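Local structure of alanine glyoxylate transaminase (Thermococcus litoralis, 2ZC0) at residues A[65-70]-A[283-288]; A[73-76]-A[80-83]; A[220-225]-A[306-311]; A[313-318]-A[380-385]. The protein probably catalyses the pyridoxal-phosphate-dependent transfer of the amino group of alanine to glyoxylate, yielding pyruvate and glycine, and forms homodimers. One frame throughout, in Å; residues are numbered along the deposited sequence.

Interaction 1 of 4, residues A[65-70]-A[283-288]; sequences EPKSVM and SQYIAL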
loop_
_atom_site.group_PDB
_atom_site.type_symbol
_atom_site.label_atom_id
_atom_site.label_comp_id
_atom_site.label_asym_id
_atom_site.label_seq_id
_atom_site.Cartn_x
_atom_site.Cartn_y
_atom_site.Cartn_z
ATOM N N GLU A 65 42.404 -12.972 8.350
ATOM C CA GLU A 65 41.045 -13.357 8.733
ATOM C C GLU A 65 40.188 -13.804 7.542
ATOM O O GLU A 65 39.768 -12.989 6.730
ATOM C CB GLU A 65 40.375 -12.183 9.462
ATOM C CG GLU A 65 39.008 -12.481 10.041
ATOM C CD GLU A 65 38.999 -13.710 10.926
ATOM O OE1 GLU A 65 38.973 -14.834 10.383
ATOM O OE2 GLU A 65 39.022 -13.556 12.168
ATOM N N PRO A 66 39.931 -15.116 7.421
ATOM C CA PRO A 66 39.117 -15.641 6.317
ATOM C C PRO A 66 37.694 -15.087 6.314
ATOM O O PRO A 66 37.089 -14.913 5.258
ATOM C CB PRO A 66 39.157 -17.158 6.542
ATOM C CG PRO A 66 39.376 -17.286 8.029
ATOM C CD PRO A 66 40.412 -16.209 8.285
ATOM N N LYS A 67 37.166 -14.810 7.503
ATOM C CA LYS A 67 35.822 -14.267 7.617
ATOM C C LYS A 67 35.703 -12.882 6.980
ATOM O O LYS A 67 34.595 -12.388 6.775
ATOM C CB LYS A 67 35.393 -14.202 9.090
ATOM C CG LYS A 67 35.248 -15.571 9.752
ATOM C CD LYS A 67 34.486 -15.497 11.077
ATOM C CE LYS A 67 35.395 -15.255 12.281
ATOM N NZ LYS A 67 36.091 -13.921 12.280
ATOM N N SER A 68 36.831 -12.253 6.658
ATOM C CA SER A 68 36.772 -10.928 6.054
ATOM C C SER A 68 36.353 -10.953 4.587
ATOM O O SER A 68 36.188 -9.902 3.973
ATOM C CB SER A 68 38.118 -10.201 6.181
ATOM O OG SER A 68 39.066 -10.691 5.252
ATOM N N VAL A 69 36.164 -12.142 4.023
ATOM C CA VAL A 69 35.768 -12.237 2.621
ATOM C C VAL A 69 34.420 -12.936 2.486
ATOM O O VAL A 69 33.933 -13.169 1.377
ATOM C CB VAL A 69 36.814 -13.019 1.802
ATOM C CG1 VAL A 69 36.655 -14.525 2.037
ATOM C CG2 VAL A 69 36.681 -12.685 0.336
ATOM N N MET A 70 33.809 -13.243 3.622
ATOM C CA MET A 70 32.545 -13.963 3.625
ATOM C C MET A 70 31.370 -13.205 4.235
ATOM O O MET A 70 31.511 -12.086 4.734
ATOM C CB MET A 70 32.714 -15.287 4.380
ATOM C CG MET A 70 33.774 -16.243 3.831
ATOM S SD MET A 70 33.714 -17.844 4.699
ATOM C CE MET A 70 34.654 -17.504 6.169
ATOM N N SER A 283 34.779 -3.801 5.198
ATOM C CA SER A 283 34.556 -2.527 5.862
ATOM C C SER A 283 34.332 -2.725 7.350
ATOM O O SER A 283 34.744 -1.896 8.166
ATOM C CB SER A 283 33.353 -1.809 5.259
ATOM O OG SER A 283 33.513 -1.629 3.864
ATOM N N GLN A 284 33.681 -3.825 7.708
ATOM C CA GLN A 284 33.410 -4.089 9.113
ATOM C C GLN A 284 34.711 -4.402 9.855
ATOM O O GLN A 284 34.971 -3.861 10.928
ATOM C CB GLN A 284 32.420 -5.253 9.264
ATOM C CG GLN A 284 31.001 -4.981 8.742
ATOM C CD GLN A 284 30.041 -6.094 9.116
ATOM O OE1 GLN A 284 29.432 -6.735 8.245
ATOM N NE2 GLN A 284 29.900 -6.337 10.419
ATOM N N TYR A 285 35.529 -5.270 9.276
ATOM C CA TYR A 285 36.792 -5.640 9.895
ATOM C C TYR A 285 37.761 -4.455 9.937
ATOM O O TYR A 285 38.444 -4.247 10.940
ATOM C CB TYR A 285 37.394 -6.848 9.168
ATOM C CG TYR A 285 36.855 -8.160 9.698
ATOM C CD1 TYR A 285 37.135 -8.562 11.000
ATOM C CD2 TYR A 285 36.030 -8.975 8.920
ATOM C CE1 TYR A 285 36.609 -9.735 11.525
ATOM C CE2 TYR A 285 35.493 -10.157 9.436
ATOM C CZ TYR A 285 35.790 -10.526 10.745
ATOM O OH TYR A 285 35.255 -11.674 11.292
ATOM N N ILE A 286 37.799 -3.673 8.861
ATOM C CA ILE A 286 38.656 -2.495 8.820
ATOM C C ILE A 286 38.265 -1.572 9.980
ATOM O O ILE A 286 39.128 -1.032 10.679
ATOM C CB ILE A 286 38.502 -1.710 7.497
ATOM C CG1 ILE A 286 39.172 -2.458 6.341
ATOM C CG2 ILE A 286 39.128 -0.322 7.634
ATOM C CD1 ILE A 286 39.138 -1.685 5.031
ATOM N N ALA A 287 36.959 -1.394 10.169
ATOM C CA ALA A 287 36.416 -0.543 11.230
ATOM C C ALA A 287 36.679 -1.126 12.614
ATOM O O ALA A 287 36.843 -0.389 13.589
ATOM C CB ALA A 287 34.905 -0.356 11.032
ATOM N N LEU A 288 36.702 -2.454 12.691
ATOM C CA LEU A 288 36.945 -3.143 13.949
ATOM C C LEU A 288 38.366 -2.888 14.444
ATOM O O LEU A 288 38.575 -2.600 15.623
ATOM C CB LEU A 288 36.720 -4.647 13.786
ATOM C CG LEU A 288 37.025 -5.495 15.024
ATOM C CD1 LEU A 288 36.181 -5.028 16.203
ATOM C CD2 LEU A 288 36.758 -6.949 14.710
#
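Ser68 and Tyr285 mark the closest backbone approach, 6.5 Å between their CA atoms, where the 3-10 turn 66-68 that follows helix 51-64 meets helix 281-292. In this class I aminotransferase the contact joins a turn near the subunit boundary to a helix of the same chain: Val69 packs on Phe253 of the second subunit, and Pro66 on its Arg51.

Of residues 283-288, Tyr285 alone touches the loop, and Glu65, Lys67 and Ser68 receive its ring. Glu65 CG lies over one face, 4.1 Å from the ring centroid and 23° off the normal, a CH-pi contact. Its chain leaves with CG anti to the backbone N (chi1 -174°) and then bends at chi2; this places the CG methylene on the ring and turns the carboxylate back toward Lys67. Glu65 OE2 forms a salt bridge with Lys67 NZ at 3.0 Å. Ser68 CA approaches Tyr285 CD2 obliquely, and Lys67 O lies at the ring edge, near its plane. The solvent-exposed Lys67 folds over at its last two torsions and brings its amine to the phenol: a long, flexible chain suits this double task, pairing with an acid and donating to a hydroxyl. Val61 of helix 51-64 also touches the tyrosine.

Serine fits the buried position 68 because it is small and can brace the turn. Ser68 N and Ser68 OG both donate to Glu65 O, the hydroxyl at 2.8 Å. At the outer end of the ring, Lys67 NZ donates to Tyr285 OH at 2.6 Å.

Interaction 2 of 4, residues A[73-76]-A[80-83]; sequences PANG and LREE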
loop_
_atom_site.group_PDB
_atom_site.type_symbol
_atom_site.label_atom_id
_atom_site.label_comp_id
_atom_site.label_asym_id
_atom_site.label_seq_id
_atom_site.Cartn_x
_atom_site.Cartn_y
_atom_site.Cartn_z
ATOM N N PRO A 73 26.877 -12.030 10.099
ATOM C CA PRO A 73 25.477 -12.071 10.526
ATOM C C PRO A 73 24.797 -10.771 10.058
ATOM O O PRO A 73 25.441 -9.721 9.973
ATOM C CB PRO A 73 25.582 -12.155 12.047
ATOM C CG PRO A 73 26.836 -12.973 12.243
ATOM C CD PRO A 73 27.790 -12.427 11.187
ATOM N N ALA A 74 23.506 -10.848 9.752
ATOM C CA ALA A 74 22.755 -9.687 9.278
ATOM C C ALA A 74 23.015 -8.425 10.105
ATOM O O ALA A 74 23.107 -7.331 9.557
ATOM C CB ALA A 74 21.257 -10.002 9.253
ATOM N N ASN A 75 23.129 -8.570 11.418
ATOM C CA ASN A 75 23.371 -7.409 12.266
ATOM C C ASN A 75 24.838 -6.991 12.383
ATOM O O ASN A 75 25.141 -6.033 13.080
ATOM C CB ASN A 75 22.810 -7.640 13.667
ATOM C CG ASN A 75 23.258 -8.952 14.266
ATOM O OD1 ASN A 75 23.017 -9.216 15.439
ATOM N ND2 ASN A 75 23.907 -9.783 13.466
ATOM N N GLY A 76 25.739 -7.694 11.705
ATOM C CA GLY A 76 27.144 -7.338 11.781
ATOM C C GLY A 76 27.925 -8.219 12.741
ATOM O O GLY A 76 27.368 -8.693 13.726
ATOM N N LEU A 80 32.526 -6.052 16.198
ATOM C CA LEU A 80 32.249 -4.673 15.789
ATOM C C LEU A 80 31.140 -4.063 16.649
ATOM O O LEU A 80 31.245 -2.925 17.103
ATOM C CB LEU A 80 31.823 -4.626 14.315
ATOM C CG LEU A 80 32.360 -3.469 13.460
ATOM C CD1 LEU A 80 31.633 -3.430 12.134
ATOM C CD2 LEU A 80 32.201 -2.150 14.187
ATOM N N ARG A 81 30.070 -4.820 16.861
ATOM C CA ARG A 81 28.966 -4.336 17.668
ATOM C C ARG A 81 29.456 -4.008 19.082
ATOM O O ARG A 81 29.068 -2.992 19.658
ATOM C CB ARG A 81 27.835 -5.379 17.703
ATOM C CG ARG A 81 26.895 -5.347 16.475
ATOM C CD ARG A 81 26.458 -6.756 16.070
ATOM N NE ARG A 81 26.074 -7.547 17.236
ATOM C CZ ARG A 81 26.056 -8.874 17.271
ATOM N NH1 ARG A 81 25.691 -9.495 18.380
ATOM N NH2 ARG A 81 26.412 -9.580 16.207
ATOM N N GLU A 82 30.323 -4.854 19.632
ATOM C CA GLU A 82 30.856 -4.610 20.970
ATOM C C GLU A 82 31.763 -3.378 20.971
ATOM O O GLU A 82 31.653 -2.522 21.849
ATOM C CB GLU A 82 31.614 -5.844 21.478
ATOM C CG GLU A 82 30.698 -7.014 21.809
ATOM C CD GLU A 82 31.440 -8.323 22.029
ATOM O OE1 GLU A 82 30.789 -9.313 22.435
ATOM O OE2 GLU A 82 32.668 -8.368 21.791
ATOM N N GLU A 83 32.645 -3.270 19.984
ATOM C CA GLU A 83 33.533 -2.114 19.915
ATOM C C GLU A 83 32.764 -0.808 19.735
ATOM O O GLU A 83 33.119 0.205 20.335
ATOM C CB GLU A 83 34.557 -2.285 18.791
ATOM C CG GLU A 83 35.742 -3.148 19.193
ATOM C CD GLU A 83 36.597 -2.499 20.276
ATOM O OE1 GLU A 83 37.149 -3.239 21.123
ATOM O OE2 GLU A 83 36.725 -1.249 20.276
#
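Arg81, in the first turn of helix 78-91, carries the contact with Asn75 and Gly76, which end a type I beta turn running from Pro73 to Gly76. The hydrogen bonding is simple. Arg81 NH2 donates to Gly76 O at 2.8 Å, nearly straight at 165°, with the oxygen in the guanidinium plane; within the turn, Gly76 N donates to Pro73 O at 2.7 Å.

The second kind of contact is electrostatic. Asn75 OD1 sits 3.5 Å above the guanidinium plane of Arg81, over its centre, and the amide is inclined by 25° to that plane. The angle is poor for a hydrogen bond, but a partial negative charge facing the cation should be favourable. The CD methylene of Arg81 rests against the carbonyl oxygens of Asn75 and Gly76, 3.3 Å from Asn75 O. Backbone shape accounts for Gly76, since at its positive phi a CB would jam against the preceding carbonyl oxygen.

Replacing Arg81 by a leucine would probably leave Gly76 O without its donor and Asn75 OD1 without the cation beneath it. The guanidinium also has a weak bond to Pro98 O and a long, weak ion pair with Glu99, so the buried charge is probably spread over several oxygens while it ties the turn to the helix that follows.

Interaction 3 of 4, residues A[220-225]-A[306-311]; sequences MRYEGG and LGYKEK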
loop_
_atom_site.group_PDB
_atom_site.type_symbol
_atom_site.label_atom_id
_atom_site.label_comp_id
_atom_site.label_asym_id
_atom_site.label_seq_id
_atom_site.Cartn_x
_atom_site.Cartn_y
_atom_site.Cartn_z
ATOM N N MET A 220 32.026 15.208 14.405
ATOM C CA MET A 220 32.681 16.301 13.692
ATOM C C MET A 220 32.285 17.604 14.364
ATOM O O MET A 220 31.991 18.585 13.686
ATOM C CB MET A 220 32.263 16.370 12.222
ATOM C CG MET A 220 32.597 15.142 11.404
ATOM S SD MET A 220 33.038 15.604 9.724
ATOM C CE MET A 220 31.651 16.550 9.273
ATOM N N ARG A 221 32.246 17.595 15.695
ATOM C CA ARG A 221 31.903 18.786 16.469
ATOM C C ARG A 221 33.178 19.575 16.713
ATOM O O ARG A 221 34.263 18.998 16.791
ATOM C CB ARG A 221 31.279 18.414 17.817
ATOM C CG ARG A 221 29.838 18.865 17.972
ATOM C CD ARG A 221 29.459 19.011 19.435
ATOM N NE ARG A 221 29.728 17.786 20.179
ATOM C CZ ARG A 221 30.327 17.751 21.364
ATOM N NH1 ARG A 221 30.532 16.586 21.966
ATOM N NH2 ARG A 221 30.722 18.879 21.942
ATOM N N TYR A 222 33.052 20.891 16.847
ATOM C CA TYR A 222 34.227 21.721 17.059
ATOM C C TYR A 222 34.185 22.576 18.323
ATOM O O TYR A 222 35.177 22.657 19.047
ATOM C CB TYR A 222 34.441 22.635 15.840
ATOM C CG TYR A 222 34.386 21.909 14.508
ATOM C CD1 TYR A 222 33.544 22.348 13.484
ATOM C CD2 TYR A 222 35.156 20.772 14.278
ATOM C CE1 TYR A 222 33.468 21.666 12.263
ATOM C CE2 TYR A 222 35.087 20.089 13.066
ATOM C CZ TYR A 222 34.242 20.539 12.070
ATOM O OH TYR A 222 34.176 19.841 10.888
ATOM N N GLU A 223 33.038 23.194 18.601
ATOM C CA GLU A 223 32.937 24.086 19.757
ATOM C C GLU A 223 31.826 23.857 20.784
ATOM O O GLU A 223 31.761 24.574 21.787
ATOM C CB GLU A 223 32.854 25.522 19.251
ATOM C CG GLU A 223 33.750 25.765 18.058
ATOM C CD GLU A 223 33.762 27.199 17.630
ATOM O OE1 GLU A 223 32.663 27.766 17.437
ATOM O OE2 GLU A 223 34.867 27.762 17.481
ATOM N N GLY A 224 30.955 22.881 20.556
ATOM C CA GLY A 224 29.902 22.641 21.526
ATOM C C GLY A 224 30.521 22.251 22.861
ATOM O O GLY A 224 31.654 21.757 22.900
ATOM N N GLY A 225 29.802 22.474 23.957
ATOM C CA GLY A 225 30.336 22.109 25.260
ATOM C C GLY A 225 30.340 20.599 25.393
ATOM O O GLY A 225 31.147 19.915 24.765
ATOM N N LEU A 306 40.834 18.381 13.804
ATOM C CA LEU A 306 41.477 19.695 13.826
ATOM C C LEU A 306 41.611 20.224 12.406
ATOM O O LEU A 306 41.488 21.427 12.166
ATOM C CB LEU A 306 42.856 19.619 14.491
ATOM C CG LEU A 306 42.866 19.639 16.024
ATOM C CD1 LEU A 306 42.122 20.888 16.514
ATOM C CD2 LEU A 306 42.208 18.386 16.569
ATOM N N GLY A 307 41.858 19.311 11.471
ATOM C CA GLY A 307 41.971 19.693 10.080
ATOM C C GLY A 307 40.657 20.257 9.565
ATOM O O GLY A 307 40.656 21.276 8.878
ATOM N N TYR A 308 39.541 19.603 9.893
ATOM C CA TYR A 308 38.223 20.059 9.448
ATOM C C TYR A 308 37.847 21.366 10.128
ATOM O O TYR A 308 37.284 22.264 9.504
ATOM C CB TYR A 308 37.141 19.004 9.747
ATOM C CG TYR A 308 37.206 17.766 8.873
ATOM C CD1 TYR A 308 37.131 17.863 7.480
ATOM C CD2 TYR A 308 37.347 16.500 9.435
ATOM C CE1 TYR A 308 37.201 16.727 6.672
ATOM C CE2 TYR A 308 37.418 15.363 8.638
ATOM C CZ TYR A 308 37.345 15.483 7.258
ATOM O OH TYR A 308 37.421 14.361 6.471
ATOM N N LYS A 309 38.153 21.467 11.415
ATOM C CA LYS A 309 37.849 22.679 12.162
ATOM C C LYS A 309 38.542 23.866 11.485
ATOM O O LYS A 309 37.978 24.952 11.381
ATOM C CB LYS A 309 38.338 22.534 13.603
ATOM C CG LYS A 309 38.023 23.717 14.487
ATOM C CD LYS A 309 38.449 23.453 15.912
ATOM C CE LYS A 309 38.038 24.606 16.819
ATOM N NZ LYS A 309 38.339 24.316 18.252
ATOM N N GLU A 310 39.767 23.645 11.021
ATOM C CA GLU A 310 40.527 24.691 10.351
ATOM C C GLU A 310 39.842 25.092 9.043
ATOM O O GLU A 310 39.682 26.277 8.752
ATOM C CB GLU A 310 41.953 24.205 10.092
ATOM C CG GLU A 310 42.842 25.208 9.398
ATOM C CD GLU A 310 44.261 24.694 9.239
ATOM O OE1 GLU A 310 44.430 23.564 8.730
ATOM O OE2 GLU A 310 45.204 25.420 9.623
ATOM N N LYS A 311 39.428 24.099 8.259
ATOM C CA LYS A 311 38.739 24.378 7.005
ATOM C C LYS A 311 37.430 25.100 7.320
ATOM O O LYS A 311 36.960 25.921 6.540
ATOM C CB LYS A 311 38.444 23.082 6.259
ATOM C CG LYS A 311 39.668 22.356 5.737
ATOM C CD LYS A 311 39.213 21.241 4.823
ATOM C CE LYS A 311 40.361 20.434 4.258
ATOM N NZ LYS A 311 39.842 19.505 3.228
#
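Tyr222 leaves its backbone with CG anti to the carbonyl carbon (chi1 -49°), which swings the ring toward helix 295-322, while Lys309 runs straight out from its backbone N (chi1 -178°) and stays extended. The two side chains slide past each other in opposite directions, Lys309 CB meeting Tyr222 CD2 at 3.7 Å. A flat, wide residue suits this place because the ring is sandwiched. Lys309 CA lies over one face, 4.0 Å from the centroid and 15° off the normal, a CH-pi contact; over the opposite face is Met220 O, 3.4 Å above the plane.

At the far end, Tyr222 OH packs 3.3 Å from Tyr308 CB and makes a weak hydrogen bond to Gly334 O. Met220 adds a Met-aromatic contact, its SD 4.7 Å from the Tyr308 ring centroid; the flexible thioether fits this buried place, its side chain about 9 Å from the bound 4'-deoxy-4'-aminopyridoxal-5'-phosphate. The phenol of Tyr308 reaches on to Asp45 N. With an alanine in place of Tyr222, the chain of Lys309 would probably lose its aromatic wall and be freer to move, with a gap beside Tyr308.

The loop following strand 210-214 is thus held to the helix by the face of Tyr222, the lysine chain and an oblique sulfur contact. Lys309 NZ and Glu223 OE2 remain 5.0 Å apart, while the Glu223-Arg312 salt bridge, further along the same helix, adds an ionic tie beside the apolar contact.

Interaction 4 of 4, residues A[313-318]-A[380-385]; sequences DIMLKA and LNFSRP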
loop_
_atom_site.group_PDB
_atom_site.type_symbol
_atom_site.label_atom_id
_atom_site.label_comp_id
_atom_site.label_asym_id
_atom_site.label_seq_id
_atom_site.Cartn_x
_atom_site.Cartn_y
_atom_site.Cartn_z
ATOM N N ASP A 313 36.947 27.197 9.844
ATOM C CA ASP A 313 37.269 28.590 10.141
ATOM C C ASP A 313 37.668 29.343 8.876
ATOM O O ASP A 313 37.272 30.490 8.684
ATOM C CB ASP A 313 38.403 28.673 11.167
ATOM C CG ASP A 313 38.090 27.924 12.437
ATOM O OD1 ASP A 313 36.950 28.043 12.934
ATOM O OD2 ASP A 313 38.981 27.222 12.950
ATOM N N ILE A 314 38.447 28.685 8.020
ATOM C CA ILE A 314 38.900 29.270 6.762
ATOM C C ILE A 314 37.736 29.652 5.854
ATOM O O ILE A 314 37.739 30.734 5.269
ATOM C CB ILE A 314 39.858 28.304 5.999
ATOM C CG1 ILE A 314 41.191 28.183 6.741
ATOM C CG2 ILE A 314 40.123 28.812 4.593
ATOM C CD1 ILE A 314 42.176 27.222 6.091
ATOM N N MET A 315 36.732 28.782 5.732
ATOM C CA MET A 315 35.589 29.100 4.873
ATOM C C MET A 315 34.786 30.247 5.467
ATOM O O MET A 315 34.282 31.101 4.742
ATOM C CB MET A 315 34.677 27.888 4.667
ATOM C CG MET A 315 33.447 28.223 3.808
ATOM S SD MET A 315 32.482 26.805 3.227
ATOM C CE MET A 315 33.555 26.192 1.943
ATOM N N LEU A 316 34.661 30.260 6.791
ATOM C CA LEU A 316 33.936 31.330 7.460
ATOM C C LEU A 316 34.733 32.629 7.362
ATOM O O LEU A 316 34.148 33.701 7.220
ATOM C CB LEU A 316 33.690 30.977 8.927
ATOM C CG LEU A 316 32.692 29.841 9.157
ATOM C CD1 LEU A 316 32.473 29.681 10.651
ATOM C CD2 LEU A 316 31.374 30.144 8.452
ATOM N N LYS A 317 36.064 32.531 7.431
ATOM C CA LYS A 317 36.924 33.712 7.318
ATOM C C LYS A 317 36.761 34.322 5.930
ATOM O O LYS A 317 36.577 35.525 5.782
ATOM C CB LYS A 317 38.411 33.362 7.490
ATOM C CG LYS A 317 38.951 33.342 8.913
ATOM C CD LYS A 317 40.487 33.487 8.888
ATOM C CE LYS A 317 41.175 32.649 9.967
ATOM N NZ LYS A 317 41.068 31.180 9.708
ATOM N N ALA A 318 36.855 33.473 4.917
ATOM C CA ALA A 318 36.732 33.909 3.541
ATOM C C ALA A 318 35.369 34.533 3.278
ATOM O O ALA A 318 35.275 35.573 2.637
ATOM C CB ALA A 318 36.963 32.736 2.604
ATOM N N LEU A 380 27.018 24.825 1.046
ATOM C CA LEU A 380 28.449 24.814 0.797
ATOM C C LEU A 380 29.126 23.838 1.732
ATOM O O LEU A 380 28.855 23.827 2.936
ATOM C CB LEU A 380 29.049 26.204 1.042
ATOM C CG LEU A 380 28.448 27.402 0.312
ATOM C CD1 LEU A 380 29.175 28.681 0.754
ATOM C CD2 LEU A 380 28.587 27.189 -1.196
ATOM N N ASN A 381 30.027 23.040 1.181
ATOM C CA ASN A 381 30.748 22.057 1.963
ATOM C C ASN A 381 32.211 22.462 2.141
ATOM O O ASN A 381 32.824 22.951 1.197
ATOM C CB ASN A 381 30.675 20.703 1.258
ATOM C CG ASN A 381 31.691 19.744 1.777
ATOM O OD1 ASN A 381 32.712 19.486 1.126
ATOM N ND2 ASN A 381 31.445 19.221 2.970
ATOM N N PHE A 382 32.776 22.258 3.331
ATOM C CA PHE A 382 34.180 22.613 3.548
ATOM C C PHE A 382 35.079 21.434 3.927
ATOM O O PHE A 382 36.289 21.598 4.088
ATOM C CB PHE A 382 34.321 23.724 4.612
ATOM C CG PHE A 382 33.652 23.421 5.918
ATOM C CD1 PHE A 382 32.344 23.821 6.150
ATOM C CD2 PHE A 382 34.327 22.742 6.917
ATOM C CE1 PHE A 382 31.713 23.549 7.369
ATOM C CE2 PHE A 382 33.713 22.461 8.134
ATOM C CZ PHE A 382 32.399 22.867 8.361
ATOM N N SER A 383 34.502 20.243 4.045
ATOM C CA SER A 383 35.287 19.074 4.415
ATOM C C SER A 383 36.174 18.522 3.301
ATOM O O SER A 383 37.327 18.154 3.554
ATOM C CB SER A 383 34.370 17.961 4.953
ATOM O OG SER A 383 33.391 17.563 4.006
ATOM N N ARG A 384 35.662 18.483 2.070
ATOM C CA ARG A 384 36.432 17.931 0.947
ATOM C C ARG A 384 37.457 18.863 0.296
ATOM O O ARG A 384 38.625 18.494 0.126
ATOM C CB ARG A 384 35.490 17.418 -0.143
ATOM C CG ARG A 384 36.097 16.300 -0.957
ATOM C CD ARG A 384 35.865 16.474 -2.439
ATOM N NE ARG A 384 36.872 17.326 -3.072
ATOM C CZ ARG A 384 36.795 18.650 -3.178
ATOM N NH1 ARG A 384 35.741 19.294 -2.689
ATOM N NH2 ARG A 384 37.772 19.328 -3.784
ATOM N N PRO A 385 37.033 20.072 -0.105
ATOM C CA PRO A 385 38.005 20.979 -0.731
ATOM C C PRO A 385 39.228 21.239 0.154
ATOM O O PRO A 385 39.120 21.295 1.378
ATOM C CB PRO A 385 37.183 22.234 -0.992
ATOM C CG PRO A 385 36.171 22.203 0.114
ATOM C CD PRO A 385 35.752 20.758 0.131
#
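Met315 meets the Phe382 ring obliquely, its SD 5.4 Å from the ring centroid and 73° off the normal, a Met-aromatic contact. The neighbouring flat group, the Asn381 amide, is engaged by its own segment: ND2 of Asn381 donates to Ser383 OG at 2.8 Å, almost exactly in the amide plane, and its OD1 accepts from Arg384 N at 3.3 Å, the donor tilted 19° from that plane. The latter is an Asx motif, and asparagine suits it by offering a donor and an acceptor together where strand 377-381 ends. Ser383 OG carries that bonding onward to Asp43 O.

Across the contact the sulfur side chain does the work. Met315 is drawn out from helix 295-322 in a straight run (chi1 178°) and turns only at chi3, which brings the terminal methyl against the strand end. Met315 CE lies 3.4 Å from Asn381 O and 3.7 Å from Phe382 CB, while Met315 SD rests 4.1 Å from Leu380 CB. The long, unbranched thioether suits this reach to both leucine and phenylalanine. Ile390 and Ile394 of helix 389-404 and Val337 of the paired strand 336-340 also touch it.

The helix is therefore seated on the two-stranded antiparallel sheet through apolar and sulfur contacts, which need no precise donor geometry. Directional bonds act beside them: those of the Asn381 side chain fix the turn, and Lys311 of the same helix bonds to Ser383 O and Pro385 O.

How the interactions relate
Interactions 1 and 2 are neighbours, with centres 11 Å apart, and interaction 2 is nested within the chain loop that interaction 1 closes; Leu288 packs against Glu83 and Leu80 between them. Interactions 3 and 4 form a second pair on helix 295-322, joined where Lys311 NZ reaches Pro385 O and Ser383 O, probably by hydrogen bonds. The pairs stand apart, about 30 Å or more between centres for interaction 1 with 3 or 4. Interactions 2 and 4 are buried, 1 and 3 only partly. Chemistry does not simply follow depth: interaction 2 rests on a cation, interaction 4, whose touching residues are all buried, on a thioether. Both partly buried contacts centre on a tyrosine, its face taking a glutamate methylene or a lysine CA.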